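Proline dehydrogenase (Deinococcus radiodurans, PDB 4H6Q) catalyses the FAD-dependent oxidation of L-proline to delta-1-pyrroline-5-carboxylate, the first step of proline degradation to glutamate, passing the electrons to a quinone. Local coordinates at residues V166-S174 with K192-Y203; V144-V155 with R173-L184. All blocks are in the same frame, centred on the assembly; numbering follows the deposited sequence.

Contact 1. Residues V166-S174 with K192-Y203. With FAD (flavin-adenine dinucleotide), chain C.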
loop_
_atom_site.group_PDB
_atom_site.type_symbol
_atom_site.label_atom_id
_atom_site.label_comp_id
_atom_site.label_asym_id
_atom_site.label_seq_id
_atom_site.Cartn_x
_atom_site.Cartn_y
_atom_site.Cartn_z
ATOM N N VAL A 166 4.650 -0.087 5.743
ATOM C CA VAL A 166 3.321 -0.310 6.306
ATOM C C VAL A 166 3.481 -1.038 7.645
ATOM O O VAL A 166 4.357 -1.912 7.770
ATOM C CB VAL A 166 2.486 -1.232 5.377
ATOM C CG1 VAL A 166 1.122 -1.547 5.982
ATOM C CG2 VAL A 166 2.366 -0.626 3.935
ATOM N N LEU A 167 2.662 -0.682 8.644
ATOM C CA LEU A 167 2.565 -1.482 9.871
ATOM C C LEU A 167 1.128 -1.854 10.104
ATOM O O LEU A 167 0.184 -1.034 9.886
ATOM C CB LEU A 167 3.122 -0.773 11.105
ATOM C CG LEU A 167 4.632 -0.524 11.046
ATOM C CD1 LEU A 167 5.059 0.366 12.160
ATOM C CD2 LEU A 167 5.436 -1.823 11.087
ATOM N N GLN A 168 0.962 -3.094 10.576
ATOM C CA GLN A 168 -0.394 -3.671 10.739
ATOM C C GLN A 168 -0.808 -3.649 12.210
ATOM O O GLN A 168 -0.101 -4.237 13.089
ATOM C CB GLN A 168 -0.447 -5.124 10.222
ATOM C CG GLN A 168 -0.080 -5.266 8.750
ATOM C CD GLN A 168 0.677 -6.522 8.454
ATOM O OE1 GLN A 168 1.581 -6.885 9.212
ATOM N NE2 GLN A 168 0.405 -7.139 7.321
ATOM N N SER A 169 -1.940 -3.022 12.528
ATOM C CA SER A 169 -2.334 -2.854 13.939
ATOM C C SER A 169 -2.762 -4.149 14.604
ATOM O O SER A 169 -2.864 -4.207 15.840
ATOM C CB SER A 169 -3.452 -1.819 14.106
ATOM O OG SER A 169 -4.741 -2.344 13.713
ATOM N N TYR A 170 -3.053 -5.201 13.840
ATOM C CA TYR A 170 -3.428 -6.451 14.497
ATOM C C TYR A 170 -2.259 -7.183 15.120
ATOM O O TYR A 170 -2.479 -8.096 15.938
ATOM C CB TYR A 170 -4.307 -7.366 13.612
ATOM C CG TYR A 170 -3.715 -8.017 12.354
ATOM C CD1 TYR A 170 -4.554 -8.785 11.530
ATOM C CD2 TYR A 170 -2.392 -7.829 11.925
ATOM C CE1 TYR A 170 -4.089 -9.405 10.347
ATOM C CE2 TYR A 170 -1.919 -8.417 10.735
ATOM C CZ TYR A 170 -2.778 -9.191 9.946
ATOM O OH TYR A 170 -2.310 -9.759 8.779
ATOM N N LEU A 171 -1.019 -6.804 14.804
ATOM C CA LEU A 171 0.149 -7.530 15.366
ATOM C C LEU A 171 0.603 -6.943 16.701
ATOM O O LEU A 171 0.765 -5.723 16.829
ATOM C CB LEU A 171 1.343 -7.508 14.407
ATOM C CG LEU A 171 1.188 -8.161 13.032
ATOM C CD1 LEU A 171 2.557 -8.245 12.327
ATOM C CD2 LEU A 171 0.565 -9.538 13.105
ATOM N N TYR A 172 0.870 -7.808 17.679
ATOM C CA TYR A 172 1.410 -7.356 18.946
ATOM C C TYR A 172 2.716 -6.602 18.807
ATOM O O TYR A 172 2.990 -5.724 19.628
ATOM C CB TYR A 172 1.671 -8.556 19.871
ATOM C CG TYR A 172 0.481 -9.451 20.097
ATOM C CD1 TYR A 172 -0.675 -8.985 20.721
ATOM C CD2 TYR A 172 0.544 -10.799 19.770
ATOM C CE1 TYR A 172 -1.756 -9.852 20.966
ATOM C CE2 TYR A 172 -0.523 -11.648 20.002
ATOM C CZ TYR A 172 -1.667 -11.174 20.613
ATOM O OH TYR A 172 -2.735 -12.038 20.848
ATOM N N ARG A 173 3.517 -6.937 17.786
ATOM C CA ARG A 173 4.876 -6.367 17.654
ATOM C C ARG A 173 4.893 -4.953 17.054
ATOM O O ARG A 173 5.943 -4.281 17.064
ATOM C CB ARG A 173 5.738 -7.256 16.763
ATOM C CG ARG A 173 5.144 -7.496 15.339
ATOM C CD ARG A 173 6.140 -8.264 14.452
ATOM N NE ARG A 173 7.397 -7.513 14.304
ATOM C CZ ARG A 173 8.549 -8.047 13.913
ATOM N NH1 ARG A 173 8.635 -9.352 13.616
ATOM N NH2 ARG A 173 9.628 -7.285 13.833
ATOM N N SER A 174 3.766 -4.511 16.492
ATOM C CA SER A 174 3.789 -3.322 15.639
ATOM C C SER A 174 4.157 -1.999 16.354
ATOM O O SER A 174 4.885 -1.178 15.781
ATOM C CB SER A 174 2.467 -3.164 14.882
ATOM O OG SER A 174 2.364 -4.210 13.923
ATOM N N LYS A 192 -5.119 -2.139 9.424
ATOM C CA LYS A 192 -5.527 -3.164 10.409
ATOM C C LYS A 192 -4.760 -4.471 10.185
ATOM O O LYS A 192 -4.161 -4.997 11.133
ATOM C CB LYS A 192 -7.055 -3.355 10.400
ATOM C CG LYS A 192 -7.798 -2.115 10.887
ATOM C CD LYS A 192 -9.294 -2.406 11.101
ATOM C CE LYS A 192 -10.036 -1.074 11.361
ATOM N NZ LYS A 192 -11.423 -1.380 11.886
ATOM N N GLY A 193 -4.785 -5.018 8.982
ATOM C CA GLY A 193 -4.066 -6.246 8.668
ATOM C C GLY A 193 -4.891 -7.180 7.806
ATOM O O GLY A 193 -6.042 -7.442 8.133
ATOM N N ALA A 194 -4.304 -7.671 6.707
ATOM C CA ALA A 194 -5.066 -8.367 5.659
ATOM C C ALA A 194 -5.065 -9.877 5.735
ATOM O O ALA A 194 -5.833 -10.498 5.012
ATOM C CB ALA A 194 -4.594 -7.963 4.270
ATOM N N TYR A 195 -4.227 -10.467 6.579
ATOM C CA TYR A 195 -3.908 -11.907 6.492
ATOM C C TYR A 195 -4.510 -12.710 7.647
ATOM O O TYR A 195 -5.007 -12.134 8.621
ATOM C CB TYR A 195 -2.380 -12.101 6.406
ATOM C CG TYR A 195 -1.805 -11.417 5.188
ATOM C CD1 TYR A 195 -1.761 -12.064 3.938
ATOM C CD2 TYR A 195 -1.341 -10.117 5.267
ATOM C CE1 TYR A 195 -1.258 -11.420 2.810
ATOM C CE2 TYR A 195 -0.857 -9.478 4.147
ATOM C CZ TYR A 195 -0.796 -10.129 2.938
ATOM O OH TYR A 195 -0.312 -9.428 1.858
ATOM N N LEU A 196 -4.498 -14.024 7.519
ATOM C CA LEU A 196 -4.988 -14.924 8.566
ATOM C C LEU A 196 -3.860 -15.166 9.527
ATOM O O LEU A 196 -2.817 -15.730 9.127
ATOM C CB LEU A 196 -5.443 -16.246 7.934
ATOM C CG LEU A 196 -6.103 -17.267 8.829
ATOM C CD1 LEU A 196 -7.432 -16.693 9.368
ATOM C CD2 LEU A 196 -6.292 -18.576 8.030
ATOM N N GLU A 197 -4.008 -14.718 10.768
ATOM C CA GLU A 197 -2.907 -14.781 11.772
ATOM C C GLU A 197 -3.393 -15.322 13.116
ATOM O O GLU A 197 -4.476 -14.952 13.590
ATOM C CB GLU A 197 -2.259 -13.403 11.961
ATOM C CG GLU A 197 -1.606 -12.813 10.709
ATOM C CD GLU A 197 -0.285 -13.478 10.342
ATOM O OE1 GLU A 197 0.129 -14.459 11.012
ATOM O OE2 GLU A 197 0.345 -13.028 9.372
ATOM N N PRO A 198 -2.591 -16.192 13.752
ATOM C CA PRO A 198 -2.996 -16.851 15.007
ATOM C C PRO A 198 -2.832 -15.933 16.218
ATOM O O PRO A 198 -2.164 -14.904 16.107
ATOM C CB PRO A 198 -2.047 -18.064 15.090
ATOM C CG PRO A 198 -0.784 -17.505 14.403
ATOM C CD PRO A 198 -1.301 -16.687 13.254
ATOM N N ALA A 199 -3.493 -16.281 17.327
ATOM C CA ALA A 199 -3.514 -15.474 18.530
ATOM C C ALA A 199 -2.149 -15.327 19.171
ATOM O O ALA A 199 -1.979 -14.479 20.052
ATOM C CB ALA A 199 -4.518 -16.056 19.552
ATOM N N THR A 200 -1.165 -16.127 18.765
ATOM C CA THR A 200 0.195 -15.888 19.272
ATOM C C THR A 200 0.866 -14.693 18.589
ATOM O O THR A 200 1.882 -14.204 19.070
ATOM C CB THR A 200 1.078 -17.114 19.081
ATOM O OG1 THR A 200 1.040 -17.467 17.694
ATOM C CG2 THR A 200 0.572 -18.310 19.947
ATOM N N VAL A 201 0.284 -14.228 17.483
ATOM C CA VAL A 201 0.896 -13.192 16.612
ATOM C C VAL A 201 0.034 -11.954 16.566
ATOM O O VAL A 201 0.548 -10.814 16.511
ATOM C CB VAL A 201 1.035 -13.802 15.156
ATOM C CG1 VAL A 201 1.238 -12.812 14.078
ATOM C CG2 VAL A 201 2.102 -14.971 15.140
ATOM N N ALA A 202 -1.280 -12.161 16.512
ATOM C CA ALA A 202 -2.248 -11.095 16.300
ATOM C C ALA A 202 -3.352 -11.090 17.321
ATOM O O ALA A 202 -3.841 -12.145 17.707
ATOM C CB ALA A 202 -2.839 -11.209 14.940
ATOM N N TYR A 203 -3.784 -9.897 17.720
ATOM C CA TYR A 203 -4.914 -9.727 18.650
ATOM C C TYR A 203 -6.189 -10.396 18.106
ATOM O O TYR A 203 -6.635 -10.051 17.013
ATOM C CB TYR A 203 -5.246 -8.244 18.791
ATOM C CG TYR A 203 -4.247 -7.407 19.525
ATOM C CD1 TYR A 203 -4.172 -7.470 20.905
ATOM C CD2 TYR A 203 -3.402 -6.513 18.850
ATOM C CE1 TYR A 203 -3.290 -6.686 21.619
ATOM C CE2 TYR A 203 -2.474 -5.727 19.565
ATOM C CZ TYR A 203 -2.427 -5.842 20.948
ATOM O OH TYR A 203 -1.530 -5.062 21.664
HETATM P PA FAD C . -12.822 -2.983 8.575
HETATM O O1A FAD C . -13.024 -2.878 10.090
HETATM O O2A FAD C . -12.489 -4.303 8.012
HETATM O O5B FAD C . -13.970 -2.474 7.751
HETATM C C5B FAD C . -14.506 -1.184 8.000
HETATM C C4B FAD C . -15.659 -0.833 7.083
HETATM O O4B FAD C . -15.113 -0.512 5.824
HETATM C C3B FAD C . -16.589 -1.957 6.804
HETATM O O3B FAD C . -17.577 -2.171 7.798
HETATM C C2B FAD C . -17.135 -1.547 5.490
HETATM O O2B FAD C . -18.042 -0.472 5.603
HETATM C C1B FAD C . -15.899 -1.059 4.805
HETATM N N9A FAD C . -15.145 -2.110 4.122
HETATM C C8A FAD C . -13.833 -2.500 4.387
HETATM N N7A FAD C . -13.437 -3.483 3.578
HETATM C C5A FAD C . -14.500 -3.741 2.717
HETATM C C6A FAD C . -14.699 -4.637 1.683
HETATM N N6A FAD C . -13.674 -5.539 1.267
HETATM N N1A FAD C . -15.888 -4.630 1.059
HETATM C C2A FAD C . -16.879 -3.785 1.409
HETATM N N3A FAD C . -16.746 -2.900 2.409
HETATM C C4A FAD C . -15.578 -2.867 3.043
HETATM N N1 FAD C . -3.082 -4.654 5.066
HETATM C C2 FAD C . -1.900 -5.327 5.051
HETATM O O2 FAD C . -1.805 -6.375 5.835
HETATM N N3 FAD C . -0.834 -4.943 4.284
HETATM C C4 FAD C . -0.909 -3.828 3.457
HETATM O O4 FAD C . 0.145 -3.475 2.693
HETATM C C4X FAD C . -2.162 -3.070 3.429
HETATM N N5 FAD C . -2.295 -1.961 2.634
HETATM C C5X FAD C . -3.489 -1.278 2.691
HETATM C C6 FAD C . -3.654 -0.131 1.898
HETATM C C7 FAD C . -4.864 0.606 1.962
HETATM C C7M FAD C . -5.045 1.854 1.101
HETATM C C8 FAD C . -5.890 0.166 2.832
HETATM C C8M FAD C . -7.187 0.922 2.936
HETATM C C9 FAD C . -5.728 -1.002 3.594
HETATM C C9A FAD C . -4.539 -1.704 3.542
HETATM N N10 FAD C . -4.395 -2.851 4.346
HETATM C C10 FAD C . -3.211 -3.544 4.285
HETATM C "C1'" FAD C . -5.432 -3.295 5.262
HETATM C "C2'" FAD C . -6.321 -4.410 4.804
HETATM O "O2'" FAD C . -6.429 -4.273 3.392
HETATM C "C3'" FAD C . -7.483 -4.158 5.797
HETATM O "O3'" FAD C . -7.480 -4.962 6.938
HETATM C "C4'" FAD C . -8.851 -4.065 5.245
HETATM O "O4'" FAD C . -8.798 -3.027 4.332
HETATM C "C5'" FAD C . -9.812 -3.761 6.385
HETATM O "O5'" FAD C . -10.564 -2.637 6.046
HETATM P P FAD C . -10.785 -1.418 7.046
HETATM O O1P FAD C . -9.552 -0.809 7.781
HETATM O O2P FAD C . -11.752 -0.507 6.242
HETATM O O3P FAD C . -11.773 -1.942 8.211
HETATM O O HOH W 1 0.048 -10.424 8.786
HETATM O O HOH W 2 3.198 -9.867 16.684
#

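Contact 2. Residues V144-V155 with R173-L184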
loop_
_atom_site.group_PDB
_atom_site.type_symbol
_atom_site.label_atom_id
_atom_site.label_comp_id
_atom_site.label_asym_id
_atom_site.label_seq_id
_atom_site.Cartn_x
_atom_site.Cartn_y
_atom_site.Cartn_z
ATOM N N VAL A 144 7.854 -9.852 8.131
ATOM C CA VAL A 144 7.979 -8.523 8.778
ATOM C C VAL A 144 9.434 -8.176 9.093
ATOM O O VAL A 144 9.886 -7.073 8.740
ATOM C CB VAL A 144 7.121 -8.434 10.078
ATOM C CG1 VAL A 144 7.372 -7.095 10.777
ATOM C CG2 VAL A 144 5.642 -8.638 9.764
ATOM N N ASP A 145 10.202 -9.089 9.700
ATOM C CA ASP A 145 11.591 -8.756 10.047
ATOM C C ASP A 145 12.414 -8.392 8.829
ATOM O O ASP A 145 13.094 -7.348 8.808
ATOM C CB ASP A 145 12.242 -9.923 10.825
ATOM C CG ASP A 145 11.705 -10.023 12.248
ATOM O OD1 ASP A 145 11.248 -11.094 12.683
ATOM O OD2 ASP A 145 11.749 -9.026 12.947
ATOM N N VAL A 146 12.387 -9.233 7.795
ATOM C CA VAL A 146 13.166 -8.947 6.604
ATOM C C VAL A 146 12.673 -7.680 5.890
ATOM O O VAL A 146 13.479 -6.875 5.418
ATOM C CB VAL A 146 13.232 -10.157 5.595
ATOM C CG1 VAL A 146 11.859 -10.585 5.049
ATOM C CG2 VAL A 146 14.147 -9.833 4.438
ATOM N N THR A 147 11.364 -7.462 5.835
ATOM C CA THR A 147 10.871 -6.228 5.201
ATOM C C THR A 147 11.339 -4.990 5.971
ATOM O O THR A 147 11.743 -4.004 5.349
ATOM C CB THR A 147 9.342 -6.235 5.086
ATOM O OG1 THR A 147 8.966 -7.362 4.282
ATOM C CG2 THR A 147 8.783 -4.963 4.455
ATOM N N LEU A 148 11.303 -5.008 7.299
ATOM C CA LEU A 148 11.767 -3.848 8.077
ATOM C C LEU A 148 13.287 -3.624 8.000
ATOM O O LEU A 148 13.752 -2.467 7.976
ATOM C CB LEU A 148 11.297 -3.918 9.542
ATOM C CG LEU A 148 9.772 -3.823 9.711
ATOM C CD1 LEU A 148 9.411 -3.860 11.199
ATOM C CD2 LEU A 148 9.121 -2.606 9.024
ATOM N N GLU A 149 14.064 -4.705 7.923
ATOM C CA GLU A 149 15.497 -4.613 7.687
ATOM C C GLU A 149 15.785 -3.995 6.318
ATOM O O GLU A 149 16.610 -3.069 6.170
ATOM C CB GLU A 149 16.148 -5.983 7.769
ATOM N N GLN A 150 15.097 -4.499 5.290
ATOM C CA GLN A 150 15.299 -3.999 3.935
ATOM C C GLN A 150 14.814 -2.550 3.808
ATOM O O GLN A 150 15.467 -1.717 3.144
ATOM C CB GLN A 150 14.644 -4.910 2.919
ATOM C CG GLN A 150 15.289 -6.288 2.845
ATOM C CD GLN A 150 14.607 -7.260 1.898
ATOM O OE1 GLN A 150 13.405 -7.208 1.678
ATOM N NE2 GLN A 150 15.404 -8.162 1.322
ATOM N N PHE A 151 13.697 -2.225 4.468
ATOM C CA PHE A 151 13.232 -0.828 4.522
ATOM C C PHE A 151 14.303 0.105 5.085
ATOM O O PHE A 151 14.619 1.151 4.476
ATOM C CB PHE A 151 11.945 -0.714 5.327
ATOM C CG PHE A 151 11.486 0.692 5.494
ATOM C CD1 PHE A 151 11.078 1.454 4.381
ATOM C CD2 PHE A 151 11.431 1.262 6.757
ATOM C CE1 PHE A 151 10.673 2.772 4.543
ATOM C CE2 PHE A 151 11.008 2.595 6.915
ATOM C CZ PHE A 151 10.604 3.351 5.807
ATOM N N ARG A 152 14.912 -0.264 6.212
ATOM C CA ARG A 152 15.955 0.582 6.805
ATOM C C ARG A 152 17.132 0.733 5.839
ATOM O O ARG A 152 17.635 1.854 5.632
ATOM C CB ARG A 152 16.395 -0.024 8.144
ATOM C CG ARG A 152 17.560 0.700 8.791
ATOM C CD ARG A 152 17.860 0.170 10.206
ATOM N NE ARG A 152 16.818 0.544 11.163
ATOM C CZ ARG A 152 16.747 1.716 11.797
ATOM N NH1 ARG A 152 17.672 2.663 11.584
ATOM N NH2 ARG A 152 15.752 1.962 12.668
ATOM N N THR A 153 17.564 -0.370 5.210
ATOM C CA THR A 153 18.624 -0.274 4.204
ATOM C C THR A 153 18.251 0.710 3.060
ATOM O O THR A 153 19.056 1.557 2.650
ATOM C CB THR A 153 18.930 -1.661 3.627
ATOM O OG1 THR A 153 19.414 -2.486 4.682
ATOM C CG2 THR A 153 19.952 -1.610 2.476
ATOM N N LEU A 154 17.031 0.588 2.555
ATOM C CA LEU A 154 16.604 1.354 1.404
ATOM C C LEU A 154 16.419 2.827 1.749
ATOM O O LEU A 154 16.714 3.706 0.906
ATOM C CB LEU A 154 15.324 0.776 0.779
ATOM C CG LEU A 154 15.582 -0.591 0.132
ATOM C CD1 LEU A 154 14.263 -1.350 -0.045
ATOM C CD2 LEU A 154 16.349 -0.447 -1.214
ATOM N N VAL A 155 15.934 3.134 2.948
ATOM C CA VAL A 155 15.877 4.540 3.388
ATOM C C VAL A 155 17.289 5.144 3.388
ATOM O O VAL A 155 17.507 6.288 2.927
ATOM C CB VAL A 155 15.236 4.681 4.794
ATOM C CG1 VAL A 155 15.466 6.097 5.396
ATOM C CG2 VAL A 155 13.758 4.389 4.721
ATOM N N ARG A 173 3.517 -6.937 17.786
ATOM C CA ARG A 173 4.876 -6.367 17.654
ATOM C C ARG A 173 4.893 -4.953 17.054
ATOM O O ARG A 173 5.943 -4.281 17.064
ATOM C CB ARG A 173 5.738 -7.256 16.763
ATOM C CG ARG A 173 5.144 -7.496 15.339
ATOM C CD ARG A 173 6.140 -8.264 14.452
ATOM N NE ARG A 173 7.397 -7.513 14.304
ATOM C CZ ARG A 173 8.549 -8.047 13.913
ATOM N NH1 ARG A 173 8.635 -9.352 13.616
ATOM N NH2 ARG A 173 9.628 -7.285 13.833
ATOM N N SER A 174 3.766 -4.511 16.492
ATOM C CA SER A 174 3.789 -3.322 15.639
ATOM C C SER A 174 4.157 -1.999 16.354
ATOM O O SER A 174 4.885 -1.178 15.781
ATOM C CB SER A 174 2.467 -3.164 14.882
ATOM O OG SER A 174 2.364 -4.210 13.923
ATOM N N LEU A 175 3.660 -1.774 17.576
ATOM C CA LEU A 175 4.011 -0.542 18.276
ATOM C C LEU A 175 5.522 -0.438 18.510
ATOM O O LEU A 175 6.114 0.642 18.349
ATOM C CB LEU A 175 3.258 -0.405 19.607
ATOM C CG LEU A 175 1.838 0.168 19.505
ATOM C CD1 LEU A 175 1.278 0.262 20.904
ATOM C CD2 LEU A 175 1.758 1.548 18.855
ATOM N N GLY A 176 6.146 -1.543 18.927
ATOM C CA GLY A 176 7.583 -1.563 19.134
ATOM C C GLY A 176 8.332 -1.353 17.815
ATOM O O GLY A 176 9.346 -0.614 17.766
ATOM N N ASP A 177 7.832 -1.956 16.733
ATOM C CA ASP A 177 8.456 -1.754 15.422
ATOM C C ASP A 177 8.394 -0.267 15.032
ATOM O O ASP A 177 9.377 0.288 14.535
ATOM C CB ASP A 177 7.723 -2.540 14.336
ATOM C CG ASP A 177 7.949 -4.039 14.431
ATOM O OD1 ASP A 177 9.028 -4.484 14.897
ATOM O OD2 ASP A 177 7.052 -4.770 13.985
ATOM N N ARG A 178 7.256 0.384 15.293
ATOM C CA ARG A 178 7.103 1.764 14.894
ATOM C C ARG A 178 8.104 2.643 15.638
ATOM O O ARG A 178 8.789 3.485 15.047
ATOM C CB ARG A 178 5.678 2.244 15.166
ATOM C CG ARG A 178 5.369 3.584 14.443
ATOM C CD ARG A 178 4.363 4.496 15.273
ATOM N NE ARG A 178 5.075 4.895 16.507
ATOM C CZ ARG A 178 6.068 5.773 16.579
ATOM N NH1 ARG A 178 6.418 6.498 15.505
ATOM N NH2 ARG A 178 6.706 5.930 17.740
ATOM N N ALA A 179 8.205 2.417 16.937
ATOM C CA ALA A 179 9.177 3.167 17.722
ATOM C C ALA A 179 10.608 2.910 17.271
ATOM O O ALA A 179 11.424 3.850 17.267
ATOM C CB ALA A 179 9.018 2.817 19.228
ATOM N N SER A 180 10.917 1.671 16.860
ATOM C CA SER A 180 12.282 1.328 16.459
ATOM C C SER A 180 12.706 2.050 15.192
ATOM O O SER A 180 13.899 2.205 14.917
ATOM C CB SER A 180 12.440 -0.188 16.257
ATOM O OG SER A 180 11.890 -0.586 14.979
ATOM N N LEU A 181 11.730 2.545 14.437
ATOM C CA LEU A 181 11.982 3.171 13.149
ATOM C C LEU A 181 12.077 4.697 13.231
ATOM O O LEU A 181 12.361 5.352 12.204
ATOM C CB LEU A 181 10.900 2.771 12.122
ATOM C CG LEU A 181 10.929 1.282 11.725
ATOM C CD1 LEU A 181 9.638 0.947 11.010
ATOM C CD2 LEU A 181 12.130 0.975 10.839
ATOM N N ASP A 182 11.848 5.278 14.416
ATOM C CA ASP A 182 11.711 6.740 14.504
ATOM C C ASP A 182 12.936 7.529 14.041
ATOM O O ASP A 182 12.799 8.667 13.568
ATOM C CB ASP A 182 11.326 7.208 15.915
ATOM C CG ASP A 182 9.815 7.244 16.152
ATOM O OD1 ASP A 182 9.046 7.395 15.194
ATOM O OD2 ASP A 182 9.376 7.177 17.327
ATOM N N ASP A 183 14.124 6.945 14.148
ATOM C CA ASP A 183 15.343 7.646 13.733
ATOM C C ASP A 183 15.373 7.887 12.229
ATOM O O ASP A 183 16.072 8.792 11.744
ATOM C CB ASP A 183 16.608 6.865 14.154
ATOM C CG ASP A 183 16.609 5.449 13.590
ATOM O OD1 ASP A 183 15.703 4.646 13.935
ATOM O OD2 ASP A 183 17.492 5.138 12.778
ATOM N N LEU A 184 14.590 7.104 11.488
ATOM C CA LEU A 184 14.545 7.249 10.050
ATOM C C LEU A 184 13.533 8.320 9.604
ATOM O O LEU A 184 13.448 8.619 8.402
ATOM C CB LEU A 184 14.103 5.900 9.392
ATOM C CG LEU A 184 15.090 4.752 9.644
ATOM C CD1 LEU A 184 14.485 3.484 9.042
ATOM C CD2 LEU A 184 16.456 4.984 9.053
HETATM O O HOH W 3 14.107 -0.646 13.148
#

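Contact 1. Residues V166-S174 with K192-Y203
Tyr170 N donates to Lys192 O (2.9 Å), and Tyr203 N returns a bond to Tyr170 O (2.8 Å), so one residue ties both ends of the 192-203 loop to the chain leaving strand 163-168. Between this second bond and one from Tyr172 N to Val201 O, Leu171 and Ala202 form a single beta bridge, CA to CA 4.4 Å. Tyr170, in a type I turn from Gln168 to Leu171, brings its ring between Gly193 and Ala202 because CG sits between backbone N and carbonyl carbon (chi1 68°). Gly193 CA lies 3.5 Å from the centroid of that ring, almost over its centre, a CH-pi contact; Ala202 CB lies on the opposite face, near CG. In this eight-stranded beta/alpha barrel, segment 166-174 completes strand 163-168 and runs on from it, and 192-203 follows the neighbouring parallel strand 188-191, both at the C-terminal ends, where the flavin binds. Gln168 NE2 donates almost straight to FAD O2 (2.8 Å, 172°), which Ala194 N also grips. Tyr170 OH accepts from Tyr195 N at 3.0 Å, fixing the loop one residue beyond Ala194. At the outer end, the edge of Tyr172 meets the face of Tyr203, a T-shaped pair with planes at 69°, while the Tyr172 OH donates to Ala199 O (2.7 Å).

Contact 2. Residues V144-V155 with R173-L184
Arg173 slides past Val144, whose CG1 lies over the centre of the guanidinium, 3.5 Å from Arg173 CZ. A bend at chi3 (-60°) turns the group so that its edge meets two carboxylates. Arg173 NH2 donates to Asp145 OD2 at 2.9 Å, in the guanidinium plane but from above the carboxylate, whereas NE and NH2 hold the two oxygens of Asp177 side-on. This shared cation probably eases the proximity of two acids whose nearest oxygens, Asp145 OD2 and Asp177 OD1, are 5.6 Å apart. Leu148 CD1 packs on Asp177 CG at 3.6 Å. Helices 144-155 and 174-180 are successive outer helices of the beta/alpha barrel, flanking strand 163-168; the axes of these segments approach to 12.1 Å and are nearly parallel, at 14°, a separation bridged by side chains. Ser180 OG joins Arg152 NH2 through a water. Leu181 packs against the helix 144-155 side chains, its CD2 meeting the edge of the Phe151 ring and its CD1 Leu148 CD2. Asp183 then takes Arg152 end-on: NH1 reaches OD2 (2.8 Å) and NH2 reaches OD1 (3.0 Å) through syn lone pairs, the two planes only 4° apart. Leu184 lies across one face of that guanidinium, and its CD2 also touches Val155 CG1.

How the contacts relate
Contacts 1 and 2 share Arg173 and Ser174, where the turn after strand 163-168 passes into helix 174-180, and their centres lie 15 Å apart. Contact 1 sits at the flavin end of the barrel; contact 2 runs along its outer wall. Leu167, on strand 163-168 within contact 1, reaches contact 2: its CD1 is 3.6 Å from Arg178 CB, and its CD2 is 4.0 Å from Asp177 CB. Leu171 CD1 likewise packs on Val144 CG2 at 4.0 Å. Proximity to the active site differs: the side chain of Ala194 in contact 1 is about 4 Å from the bound tetrahydrofuroic acid, nearest atoms, whereas the Val144 side chain is about 13 Å from this ligand and about 9 Å from FAD.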